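PvdO (Pseudomonas aeruginosa, PDB 5HHA) probably acts in the periplasmic maturation of the pyoverdine chromophore, and has the calcium-binding fold of the formylglycine-generating enzyme family. Local coordinates at residues M42-P46 with A207-Y211; P122-A126 with T197-G201; G167-F171 with F260-G264; H184-Y188 with M213-V217; N216-W220 with W277-R281. All coordinates share one frame; numbering follows the deposited sequence.

Contact 1: M42-P46 with A207-Y211; sequences MVVLP and AFGVY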
# COMPACT_ATOMS: atom_id res chain seq x y z
N MET A 42 1.49 6.31 12.28
CA MET A 42 2.28 6.90 11.21
C MET A 42 3.77 6.77 11.53
O MET A 42 4.18 6.82 12.70
CB MET A 42 1.92 8.36 11.08
CG MET A 42 0.46 8.60 10.87
SD MET A 42 -0.25 7.79 9.42
CE MET A 42 0.56 8.71 8.08
N VAL A 43 4.58 6.60 10.49
CA VAL A 43 6.03 6.58 10.65
C VAL A 43 6.63 7.62 9.71
O VAL A 43 6.22 7.77 8.56
CB VAL A 43 6.63 5.16 10.42
CG1 VAL A 43 6.36 4.63 8.99
CG2 VAL A 43 8.11 5.13 10.74
N VAL A 44 7.60 8.37 10.23
CA VAL A 44 8.28 9.38 9.43
C VAL A 44 9.31 8.73 8.51
O VAL A 44 10.18 8.01 8.96
CB VAL A 44 8.99 10.42 10.34
CG1 VAL A 44 9.75 11.45 9.51
CG2 VAL A 44 7.98 11.11 11.26
N LEU A 45 9.16 9.01 7.22
CA LEU A 45 10.16 8.62 6.22
C LEU A 45 11.11 9.78 5.96
O LEU A 45 10.71 10.92 5.92
CB LEU A 45 9.49 8.20 4.90
CG LEU A 45 8.44 7.08 4.99
CD1 LEU A 45 8.08 6.61 3.57
CD2 LEU A 45 8.93 5.91 5.79
N PRO A 46 12.39 9.48 5.73
CA PRO A 46 13.39 10.52 5.51
C PRO A 46 13.26 11.15 4.15
O PRO A 46 12.77 10.55 3.19
CB PRO A 46 14.70 9.75 5.62
CG PRO A 46 14.37 8.38 5.23
CD PRO A 46 12.98 8.13 5.73
N ALA A 207 13.61 -1.43 7.02
CA ALA A 207 14.53 -0.51 7.70
C ALA A 207 13.94 0.85 7.95
O ALA A 207 14.50 1.64 8.71
CB ALA A 207 15.85 -0.38 6.90
N PHE A 208 12.83 1.17 7.29
CA PHE A 208 12.12 2.43 7.51
C PHE A 208 11.08 2.27 8.61
O PHE A 208 10.39 3.23 8.94
CB PHE A 208 11.43 2.92 6.24
CG PHE A 208 12.31 3.65 5.25
CD1 PHE A 208 13.67 3.93 5.47
CD2 PHE A 208 11.73 4.11 4.09
CE1 PHE A 208 14.39 4.64 4.50
CE2 PHE A 208 12.45 4.80 3.14
CZ PHE A 208 13.77 5.07 3.34
N GLY A 209 10.94 1.08 9.18
CA GLY A 209 9.90 0.88 10.17
C GLY A 209 8.53 0.61 9.58
O GLY A 209 7.51 0.74 10.26
N VAL A 210 8.48 0.20 8.32
CA VAL A 210 7.20 -0.01 7.63
C VAL A 210 6.93 -1.51 7.53
O VAL A 210 7.84 -2.30 7.27
CB VAL A 210 7.26 0.60 6.23
CG1 VAL A 210 5.90 0.47 5.55
CG2 VAL A 210 7.64 2.05 6.30
N TYR A 211 5.66 -1.91 7.69
CA TYR A 211 5.24 -3.31 7.68
C TYR A 211 4.33 -3.61 6.48
O TYR A 211 3.60 -2.73 6.00
CB TYR A 211 4.42 -3.64 8.93
CG TYR A 211 5.19 -3.56 10.22
CD1 TYR A 211 5.38 -2.34 10.88
CD2 TYR A 211 5.67 -4.71 10.81
CE1 TYR A 211 6.06 -2.28 12.07
CE2 TYR A 211 6.35 -4.66 12.03
CZ TYR A 211 6.52 -3.44 12.63
OH TYR A 211 7.21 -3.37 13.85
O HOH W 1 11.54 5.66 8.37
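Pro46 lies over one face of the Phe208 ring, where strand 42-52 of the mixed sheet in this formylglycine-generating-enzyme-like fold meets the long loop leading to strand 218-221. The contact is a CH-pi one: Pro46 CD stands 4.0 Å from the centroid of the Phe208 ring and 15° off its normal. Leu45 reaches the same ring obliquely, CD2 coming to 3.7 Å from Phe208 CD2, with the two side chains crossing at about a right angle. On Val43 the two methyls divide the work. CG2, trans to the backbone N, touches the carbonyl of Phe208, while CG1, wedged between N and the carbonyl carbon (chi1 61°), meets Val210 CG2 at 3.9 Å. That Val210 methyl also lies 4.1 Å from Leu45 CD2, which makes a small apolar cluster of three aliphatic side chains. Gly209 turns the loop at a positive phi of 81°, and a CB there would sit tight against Val43. Tyr159, from helix 154-162, meets the Phe208 ring edge-to-face and hydrogen-bonds the carbonyl of Pro46. The two backbones are joined through one water, which donates to Val44 O at 2.8 Å and to Phe208 O at 2.7 Å.

Contact 2: P122-A126 with T197-G201; sequences PRQPA and TSPVG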
# COMPACT_ATOMS: atom_id res chain seq x y z
N PRO A 122 -10.32 -6.82 13.60
CA PRO A 122 -10.13 -5.37 13.51
C PRO A 122 -8.71 -4.94 13.17
O PRO A 122 -8.55 -3.80 12.76
CB PRO A 122 -10.52 -4.90 14.91
CG PRO A 122 -10.23 -6.10 15.77
CD PRO A 122 -10.69 -7.24 14.96
N ARG A 123 -7.72 -5.82 13.30
CA ARG A 123 -6.36 -5.47 12.90
C ARG A 123 -5.99 -6.03 11.55
O ARG A 123 -4.89 -5.77 11.08
CB ARG A 123 -5.35 -5.94 13.94
CG ARG A 123 -5.65 -5.39 15.32
CD ARG A 123 -4.61 -4.48 15.79
NE ARG A 123 -4.92 -3.15 15.32
CZ ARG A 123 -4.04 -2.28 14.87
NH1 ARG A 123 -2.74 -2.59 14.82
NH2 ARG A 123 -4.47 -1.09 14.48
N GLN A 124 -6.87 -6.76 10.89
CA GLN A 124 -6.59 -7.10 9.49
C GLN A 124 -6.80 -5.83 8.66
O GLN A 124 -7.47 -4.89 9.07
CB GLN A 124 -7.50 -8.22 9.02
CG GLN A 124 -6.94 -9.62 9.30
CD GLN A 124 -8.00 -10.69 9.20
OE1 GLN A 124 -8.31 -11.19 8.13
NE2 GLN A 124 -8.58 -11.05 10.34
N PRO A 125 -6.21 -5.77 7.45
CA PRO A 125 -6.36 -4.56 6.64
C PRO A 125 -7.81 -4.29 6.24
O PRO A 125 -8.57 -5.20 5.89
CB PRO A 125 -5.53 -4.85 5.38
CG PRO A 125 -4.59 -5.92 5.78
CD PRO A 125 -5.30 -6.75 6.83
N ALA A 126 -8.17 -3.01 6.23
CA ALA A 126 -9.39 -2.57 5.57
C ALA A 126 -9.32 -2.93 4.09
O ALA A 126 -8.27 -2.75 3.43
CB ALA A 126 -9.55 -1.08 5.72
N THR A 197 -6.06 -12.47 4.64
CA THR A 197 -5.16 -11.46 5.20
C THR A 197 -4.75 -11.82 6.63
O THR A 197 -5.41 -12.64 7.31
CB THR A 197 -5.77 -10.07 5.16
OG1 THR A 197 -7.03 -10.12 5.85
CG2 THR A 197 -5.99 -9.60 3.74
N SER A 198 -3.68 -11.20 7.09
CA SER A 198 -3.13 -11.34 8.42
C SER A 198 -3.28 -10.02 9.15
O SER A 198 -3.35 -8.96 8.54
CB SER A 198 -1.65 -11.72 8.32
OG SER A 198 -0.97 -10.91 7.34
N PRO A 199 -3.31 -10.05 10.49
CA PRO A 199 -3.29 -8.79 11.21
C PRO A 199 -2.10 -7.98 10.76
O PRO A 199 -1.03 -8.52 10.51
CB PRO A 199 -3.16 -9.21 12.69
CG PRO A 199 -3.62 -10.62 12.72
CD PRO A 199 -3.32 -11.23 11.37
N VAL A 200 -2.25 -6.67 10.69
CA VAL A 200 -1.14 -5.85 10.24
C VAL A 200 0.04 -6.04 11.19
O VAL A 200 -0.13 -6.16 12.42
CB VAL A 200 -1.55 -4.37 10.11
CG1 VAL A 200 -2.69 -4.24 9.09
CG2 VAL A 200 -1.93 -3.75 11.47
N GLY A 201 1.25 -6.09 10.63
CA GLY A 201 2.45 -6.22 11.44
C GLY A 201 2.75 -7.63 11.92
O GLY A 201 3.40 -7.80 12.96
O HOH W 2 -2.15 -5.96 14.39
O HOH W 3 -8.61 -7.89 5.36
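Val200 turns its CG1 trans to its own carbonyl carbon (chi1 -60°), and this leaves both methyls astride the carbonyl oxygen of Arg123, CG1 at 3.3 Å from Arg123 O and CG2 a little farther off. Arg123 bends at chi2 and chi3 (-115° and 87°), and these bends bring NH1 to 3.6 Å from Val200 CG2, the methyl meeting the guanidinium obliquely and the two side chains crossing at about a right angle. Between these side chains runs the one direct backbone hydrogen bond of the contact, from Val200 N to Arg123 O, 2.8 Å long and nearly straight. Pro199 CA adds a CH contact to the same oxygen. Farther along, Pro125 CD comes to 3.7 Å from Thr197 CB, and the proline ring slides past Val200 in the opposite direction. Pro125 CD also touches Ser198 O, at 3.4 Å.

Two waters finish the join. One donates to both Pro125 O and Thr197 OG1; the other donates to Val200 O, with only a weak bond from Arg123 NH1. This is loop-on-loop packing beside the calcium site: Ser198 OG has a weak bond from Asn186 ND2, and Asn186 binds the calcium ion. Segment 122-126 lies in the loop between helix 86-96 and helix 131-145, whereas segment 197-201 belongs to the long irregular excursion between helix 154-162 and strand 218-221, so the contact fastens the approach to one helix onto the loop that ends in the central sheet.

Contact 3: G167-F171 with F260-G264; sequences GPFPF and FSRSG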
# COMPACT_ATOMS: atom_id res chain seq x y z
N GLY A 167 17.30 -4.28 -4.65
CA GLY A 167 16.80 -5.55 -5.18
C GLY A 167 15.31 -5.68 -5.03
O GLY A 167 14.62 -4.73 -4.63
N PRO A 168 14.78 -6.86 -5.33
CA PRO A 168 13.34 -7.06 -5.26
C PRO A 168 12.77 -6.97 -3.84
O PRO A 168 11.60 -6.59 -3.67
CB PRO A 168 13.14 -8.47 -5.84
CG PRO A 168 14.43 -9.14 -5.67
CD PRO A 168 15.48 -8.07 -5.81
N PHE A 169 13.56 -7.33 -2.83
CA PHE A 169 13.07 -7.34 -1.46
C PHE A 169 14.08 -6.75 -0.49
O PHE A 169 15.29 -6.95 -0.64
CB PHE A 169 12.77 -8.76 -0.99
CG PHE A 169 11.81 -9.49 -1.88
CD1 PHE A 169 10.46 -9.18 -1.86
CD2 PHE A 169 12.24 -10.47 -2.77
CE1 PHE A 169 9.55 -9.83 -2.70
CE2 PHE A 169 11.32 -11.11 -3.61
CZ PHE A 169 10.00 -10.79 -3.57
N PRO A 170 13.60 -6.06 0.55
CA PRO A 170 14.52 -5.52 1.57
C PRO A 170 14.93 -6.55 2.63
O PRO A 170 15.70 -6.19 3.53
CB PRO A 170 13.71 -4.38 2.18
CG PRO A 170 12.28 -4.82 2.05
CD PRO A 170 12.22 -5.57 0.72
N PHE A 171 14.50 -7.79 2.50
CA PHE A 171 14.75 -8.86 3.44
C PHE A 171 15.28 -10.03 2.64
O PHE A 171 15.07 -10.11 1.43
CB PHE A 171 13.47 -9.25 4.18
CG PHE A 171 12.27 -9.39 3.29
CD1 PHE A 171 12.12 -10.51 2.50
CD2 PHE A 171 11.31 -8.39 3.22
CE1 PHE A 171 11.02 -10.64 1.68
CE2 PHE A 171 10.21 -8.51 2.39
CZ PHE A 171 10.08 -9.63 1.62
N PHE A 260 5.10 -11.46 -7.51
CA PHE A 260 4.51 -10.12 -7.64
C PHE A 260 4.66 -9.27 -6.39
O PHE A 260 4.17 -8.14 -6.36
CB PHE A 260 3.04 -10.24 -8.05
CG PHE A 260 2.84 -11.01 -9.32
CD1 PHE A 260 3.53 -10.68 -10.46
CD2 PHE A 260 1.95 -12.06 -9.38
CE1 PHE A 260 3.35 -11.40 -11.63
CE2 PHE A 260 1.76 -12.77 -10.54
CZ PHE A 260 2.46 -12.43 -11.68
N SER A 261 5.40 -9.76 -5.39
CA SER A 261 5.63 -9.02 -4.16
C SER A 261 6.86 -8.13 -4.22
O SER A 261 7.10 -7.35 -3.28
CB SER A 261 5.81 -10.00 -2.99
OG SER A 261 4.57 -10.58 -2.62
N ARG A 262 7.60 -8.20 -5.32
CA ARG A 262 8.82 -7.42 -5.47
C ARG A 262 8.51 -5.93 -5.33
O ARG A 262 7.45 -5.47 -5.77
CB ARG A 262 9.40 -7.68 -6.86
CG ARG A 262 9.71 -9.14 -7.16
CD ARG A 262 10.04 -9.42 -8.63
NE ARG A 262 8.94 -9.00 -9.47
CZ ARG A 262 8.87 -7.89 -10.19
NH1 ARG A 262 9.94 -7.12 -10.39
NH2 ARG A 262 7.75 -7.59 -10.79
N SER A 263 9.46 -5.17 -4.80
CA SER A 263 9.23 -3.76 -4.53
C SER A 263 8.81 -2.95 -5.75
O SER A 263 8.13 -1.92 -5.61
CB SER A 263 10.46 -3.14 -3.91
OG SER A 263 10.71 -3.63 -2.62
N GLY A 264 9.27 -3.33 -6.94
CA GLY A 264 8.96 -2.60 -8.15
C GLY A 264 7.75 -3.06 -8.93
O GLY A 264 7.43 -2.47 -9.95
O HOH W 4 13.34 -4.02 -2.24
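Pro168 O is the polar centre of the first shell: Ser263 N donates to it over 2.8 Å, in the carbonyl plane and on a lone pair, with an N-H...O angle of 157°. Arg262 CA adds a CH contact to the same oxygen. Beside this bond the aliphatic start of Arg262 lies against the proline ring, CG 3.7 Å from Pro168 CB. Phe169 crosses Arg262 obliquely. Its CG is turned away from its carbonyl carbon (chi1 -56°), which carries the ring across to the backbone of the facing loop, where CE1 stands 3.5 Å from Ser261 O and meets it obliquely. Ser261 CB lies at the edge of that ring, in its plane, and Phe169 CZ is 4.0 Å from Arg262 CG. A water donating to Gly167 O also pairs with Ser263 OG at 2.7 Å.

The next shell fixes these groups. Arg262 bends at chi3 and leads its guanidinium away from the phenyl, its plane 77° from that of the Phe169 ring, toward salt bridges with Glu58 and Glu65; its NE bonds to Ile259 O. Ser261 OG is held by His214 O and Asn252. Phe169 CB lies over one face of the Phe171 ring, toward its rim, and Phe171 stacks on His184 and meets His214 edge-to-face. The whole is packing between two irregular loops, one after helix 154-162 and the other ahead of strand 266-269. Such a loop-rich structure with little regular helix or strand is characteristic of the formylglycine-generating enzyme fold, and here it borders the calcium-binding loop through the touch of Ser261 on Thr187.

Contact 4: H184-Y188 with M213-V217; sequences HANTY and MHGNV. With CA (calcium ion), chain C.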
# COMPACT_ATOMS: atom_id res chain seq x y z
N HIS A 184 8.53 -13.10 5.89
CA HIS A 184 8.42 -11.65 5.79
C HIS A 184 7.15 -11.10 5.17
O HIS A 184 6.94 -9.91 5.24
CB HIS A 184 9.64 -11.10 5.05
CG HIS A 184 10.91 -11.27 5.81
ND1 HIS A 184 11.35 -10.38 6.77
CD2 HIS A 184 11.78 -12.30 5.82
CE1 HIS A 184 12.46 -10.85 7.31
NE2 HIS A 184 12.74 -12.01 6.75
N ALA A 185 6.32 -11.94 4.56
CA ALA A 185 5.14 -11.42 3.90
C ALA A 185 4.08 -12.46 3.74
O ALA A 185 4.35 -13.63 3.59
CB ALA A 185 5.53 -10.87 2.53
N ASN A 186 2.84 -11.99 3.70
CA ASN A 186 1.68 -12.84 3.48
C ASN A 186 1.26 -12.88 2.02
O ASN A 186 0.79 -11.87 1.49
CB ASN A 186 0.52 -12.35 4.36
CG ASN A 186 -0.73 -13.20 4.24
OD1 ASN A 186 -0.68 -14.32 3.76
ND2 ASN A 186 -1.83 -12.70 4.75
N THR A 187 1.50 -14.01 1.37
CA THR A 187 1.16 -14.19 -0.03
C THR A 187 0.39 -15.49 -0.16
O THR A 187 -0.03 -16.04 0.86
CB THR A 187 2.39 -14.16 -0.97
OG1 THR A 187 3.21 -15.32 -0.78
CG2 THR A 187 3.18 -12.89 -0.73
N TYR A 188 0.14 -15.97 -1.37
CA TYR A 188 -0.73 -17.12 -1.59
C TYR A 188 -0.39 -18.30 -0.69
O TYR A 188 0.75 -18.71 -0.56
CB TYR A 188 -0.63 -17.59 -3.05
CG TYR A 188 -1.35 -18.89 -3.27
CD1 TYR A 188 -2.73 -18.93 -3.30
CD2 TYR A 188 -0.66 -20.10 -3.37
CE1 TYR A 188 -3.41 -20.14 -3.43
CE2 TYR A 188 -1.33 -21.31 -3.51
CZ TYR A 188 -2.68 -21.31 -3.54
OH TYR A 188 -3.33 -22.53 -3.68
N MET A 213 4.73 -4.19 3.32
CA MET A 213 4.88 -3.62 1.99
C MET A 213 5.00 -4.69 0.90
O MET A 213 4.92 -4.37 -0.28
CB MET A 213 6.09 -2.69 1.95
CG MET A 213 5.80 -1.30 2.52
SD MET A 213 4.84 -0.33 1.34
CE MET A 213 4.92 1.29 2.05
N HIS A 214 5.18 -5.95 1.27
CA HIS A 214 5.40 -7.03 0.30
C HIS A 214 4.36 -8.11 0.32
O HIS A 214 4.54 -9.17 -0.27
CB HIS A 214 6.83 -7.54 0.42
CG HIS A 214 7.81 -6.42 0.30
ND1 HIS A 214 8.41 -6.00 -0.87
CD2 HIS A 214 8.20 -5.56 1.25
CE1 HIS A 214 9.14 -4.92 -0.62
NE2 HIS A 214 9.03 -4.65 0.67
N GLY A 215 3.23 -7.85 0.97
CA GLY A 215 2.13 -8.79 0.92
C GLY A 215 0.88 -8.24 1.60
O GLY A 215 0.73 -7.03 1.82
N ASN A 216 -0.01 -9.17 1.93
CA ASN A 216 -1.25 -8.91 2.64
C ASN A 216 -2.34 -8.40 1.69
O ASN A 216 -3.24 -9.15 1.33
CB ASN A 216 -1.04 -8.06 3.91
CG ASN A 216 -1.90 -8.53 5.07
OD1 ASN A 216 -2.56 -9.56 4.98
ND2 ASN A 216 -1.88 -7.79 6.18
N VAL A 217 -2.26 -7.13 1.27
CA VAL A 217 -3.18 -6.58 0.29
C VAL A 217 -2.45 -5.66 -0.67
O VAL A 217 -1.45 -5.03 -0.31
CB VAL A 217 -4.33 -5.76 0.96
CG1 VAL A 217 -5.26 -6.65 1.75
CG2 VAL A 217 -3.82 -4.66 1.87
CA CA C . -0.75 -16.58 3.02
O HOH W 5 5.70 -7.67 4.15
O HOH W 6 -2.72 -16.07 1.82
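Gly215 passes so close to Asn186 that a CB on it would clash with Asn186 O and crowd Ala185 CB; its own CA already touches that oxygen at 3.4 Å. Its neighbour Asn216 donates to the same carbonyl: Asn216 N to Asn186 O is 2.9 Å, in the carbonyl plane and on a lone pair, with an angle of 168°. The side chains of the two asparagines repeat the link. Asn186 ND2 donates to Asn216 OD1 over 3.2 Å, arriving from above the carbonyl plane, with the amides 47° apart.

Both segments belong to the long loop between helix 154-162 and strand 218-221, and they join the calcium site of this formylglycine-generating-enzyme-like domain to the start of a sheet strand. Asn186 holds its CG trans to the backbone N (chi1 -178°); this torsion lets OD1 bind the calcium ion at 2.4 Å while ND2 faces the protein, where Phe196 O is its stronger partner. Thr187 O is a second ligand at 2.3 Å, and a water, Gly189 O, Asp192 OD2 and Tyr194 O also belong to the shell. The metal probably polarises the Asn186 amide and makes its N-H a better donor. Ser198 N also bonds to Asn216 OD1. Ala185 CB packs 3.4 Å from His214 O, an oxygen that also accepts from Ser261 OG.

Contact 5: N216-W220 with W277-R281; sequences NVYEW and WIGFR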
# COMPACT_ATOMS: atom_id res chain seq x y z
N ASN A 216 -0.01 -9.17 1.93
CA ASN A 216 -1.25 -8.91 2.64
C ASN A 216 -2.34 -8.40 1.69
O ASN A 216 -3.24 -9.15 1.33
CB ASN A 216 -1.04 -8.06 3.91
CG ASN A 216 -1.90 -8.53 5.07
OD1 ASN A 216 -2.56 -9.56 4.98
ND2 ASN A 216 -1.88 -7.79 6.18
N VAL A 217 -2.26 -7.13 1.27
CA VAL A 217 -3.18 -6.58 0.29
C VAL A 217 -2.45 -5.66 -0.67
O VAL A 217 -1.45 -5.03 -0.31
CB VAL A 217 -4.33 -5.76 0.96
CG1 VAL A 217 -5.26 -6.65 1.75
CG2 VAL A 217 -3.82 -4.66 1.87
N TYR A 218 -2.98 -5.56 -1.88
CA TYR A 218 -2.64 -4.40 -2.72
C TYR A 218 -3.14 -3.13 -2.05
O TYR A 218 -3.98 -3.18 -1.14
CB TYR A 218 -3.34 -4.54 -4.08
CG TYR A 218 -2.53 -5.25 -5.14
CD1 TYR A 218 -1.67 -4.53 -5.96
CD2 TYR A 218 -2.62 -6.62 -5.33
CE1 TYR A 218 -0.94 -5.14 -6.96
CE2 TYR A 218 -1.88 -7.25 -6.34
CZ TYR A 218 -1.03 -6.49 -7.14
OH TYR A 218 -0.29 -7.04 -8.19
N GLU A 219 -2.65 -1.99 -2.53
CA GLU A 219 -2.99 -0.70 -1.96
C GLU A 219 -3.26 0.30 -3.05
O GLU A 219 -2.47 0.43 -4.00
CB GLU A 219 -1.83 -0.14 -1.15
CG GLU A 219 -1.49 -0.96 0.08
CD GLU A 219 -0.14 -0.61 0.66
OE1 GLU A 219 0.38 0.49 0.35
OE2 GLU A 219 0.40 -1.42 1.45
N TRP A 220 -4.32 1.09 -2.89
CA TRP A 220 -4.51 2.24 -3.74
C TRP A 220 -3.37 3.25 -3.56
O TRP A 220 -2.92 3.49 -2.43
CB TRP A 220 -5.80 2.97 -3.39
CG TRP A 220 -7.04 2.19 -3.65
CD1 TRP A 220 -7.85 1.63 -2.71
CD2 TRP A 220 -7.64 1.90 -4.93
NE1 TRP A 220 -8.91 1.02 -3.33
CE2 TRP A 220 -8.80 1.15 -4.68
CE3 TRP A 220 -7.29 2.17 -6.26
CZ2 TRP A 220 -9.64 0.71 -5.69
CZ3 TRP A 220 -8.12 1.72 -7.26
CH2 TRP A 220 -9.28 0.99 -6.97
N TRP A 277 -9.05 -7.68 -1.69
CA TRP A 277 -7.62 -7.79 -1.90
C TRP A 277 -6.97 -6.42 -2.11
O TRP A 277 -5.76 -6.37 -2.31
CB TRP A 277 -7.35 -8.69 -3.11
CG TRP A 277 -8.04 -8.26 -4.35
CD1 TRP A 277 -9.34 -8.47 -4.71
CD2 TRP A 277 -7.44 -7.54 -5.42
NE1 TRP A 277 -9.59 -7.91 -5.93
CE2 TRP A 277 -8.44 -7.33 -6.39
CE3 TRP A 277 -6.15 -7.05 -5.66
CZ2 TRP A 277 -8.18 -6.67 -7.58
CZ3 TRP A 277 -5.91 -6.38 -6.85
CH2 TRP A 277 -6.91 -6.21 -7.79
N ILE A 278 -7.75 -5.33 -2.06
CA ILE A 278 -7.20 -3.98 -2.16
C ILE A 278 -7.56 -3.19 -0.92
O ILE A 278 -8.75 -3.00 -0.62
CB ILE A 278 -7.70 -3.17 -3.42
CG1 ILE A 278 -7.62 -3.99 -4.70
CG2 ILE A 278 -6.89 -1.90 -3.53
CD1 ILE A 278 -8.29 -3.31 -5.88
N GLY A 279 -6.54 -2.74 -0.22
CA GLY A 279 -6.67 -1.83 0.91
C GLY A 279 -5.91 -0.54 0.60
O GLY A 279 -5.88 -0.10 -0.56
N PHE A 280 -5.29 0.07 1.61
CA PHE A 280 -4.65 1.37 1.39
C PHE A 280 -3.85 1.80 2.58
O PHE A 280 -4.11 1.36 3.70
CB PHE A 280 -5.67 2.45 1.06
CG PHE A 280 -6.64 2.76 2.18
CD1 PHE A 280 -7.74 1.94 2.44
CD2 PHE A 280 -6.49 3.91 2.96
CE1 PHE A 280 -8.65 2.25 3.43
CE2 PHE A 280 -7.39 4.22 3.96
CZ PHE A 280 -8.48 3.40 4.19
N ARG A 281 -2.87 2.65 2.32
CA ARG A 281 -2.22 3.43 3.35
C ARG A 281 -2.65 4.90 3.17
O ARG A 281 -3.21 5.28 2.15
CB ARG A 281 -0.69 3.32 3.24
CG ARG A 281 -0.17 1.95 3.49
CD ARG A 281 1.34 1.87 3.33
NE ARG A 281 1.70 0.48 3.20
CZ ARG A 281 2.11 -0.32 4.18
NH1 ARG A 281 2.40 0.15 5.39
NH2 ARG A 281 2.25 -1.61 3.94
O HOH W 7 -1.09 2.99 -0.11
O HOH W 8 -2.88 5.79 -0.64
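Trp277 turns the edge of its indole toward the face of Tyr218 in an offset edge-to-face pair, planes at 88° and the six-membered-ring centroid 5.5 Å from that of the tyrosine; Tyr218 CD2 lies at the Trp277 edge, in plane. One face of the same indole carries CG1 of its neighbour Ile278. Trp220 takes the other branch of this isoleucine: CG2, trans to the backbone N, stands 3.7 Å from the centroid of the five-membered ring, over the face, with Phe280 CB near the edge. The indole NH is held by Val129 O, and Tyr218 OH by Asn267.

Strands 218-221 and 278-285 pair in parallel, and the bonding begins just before the second, at Trp277 O, which accepts from Tyr218 N; Gly279 N to Tyr218 O follows at 2.8 Å and Trp220 N to Gly279 O at 3.0 Å. At Gly279 the packing is close: a CB would be tight on Val217 CG2. Ile278 and the aromatic side chains of Tyr218 and Trp220 share a sheet face, and Glu219 points to the other.

There Arg281, extended as far as NE, forms a salt bridge with Glu219: NE to OE2 is 2.9 Å, on the syn side but out of the carboxylate plane, with the carboxylate and guanidinium planes 54° apart, and NH2 adds a weak bond to that oxygen. Arg157 and Gln83 also reach OE2, and Tyr211 O takes Arg281 NH2. A carboxylate buried in the core and met by two arginines is probably ionised, with those arginines and Gln83 stabilising the charge.

From the N terminus, strand 42-52 opens contact 1, which closes 161 residues later on the loop before strand 218-221. Contact 2 nests within that span, joining the approach to helix 131-145 to the same loop. Contact 3 starts after helix 154-162, crosses contacts 1 and 2, and closes ahead of strand 266-269, with contact 4 and its calcium ligands nested inside. Contact 4 also crosses contacts 1 and 2, and shares Asn216 and Val217 with contact 5, which pairs strands 218-221 and 278-285 and crosses contact 3. Asn216 touches contact 2, Ser261 joins contact 3 to contact 4, and Tyr211 O joins contact 1 to Arg281. The long, calcium-binding loop is thus tied to the sheet and surrounding loops.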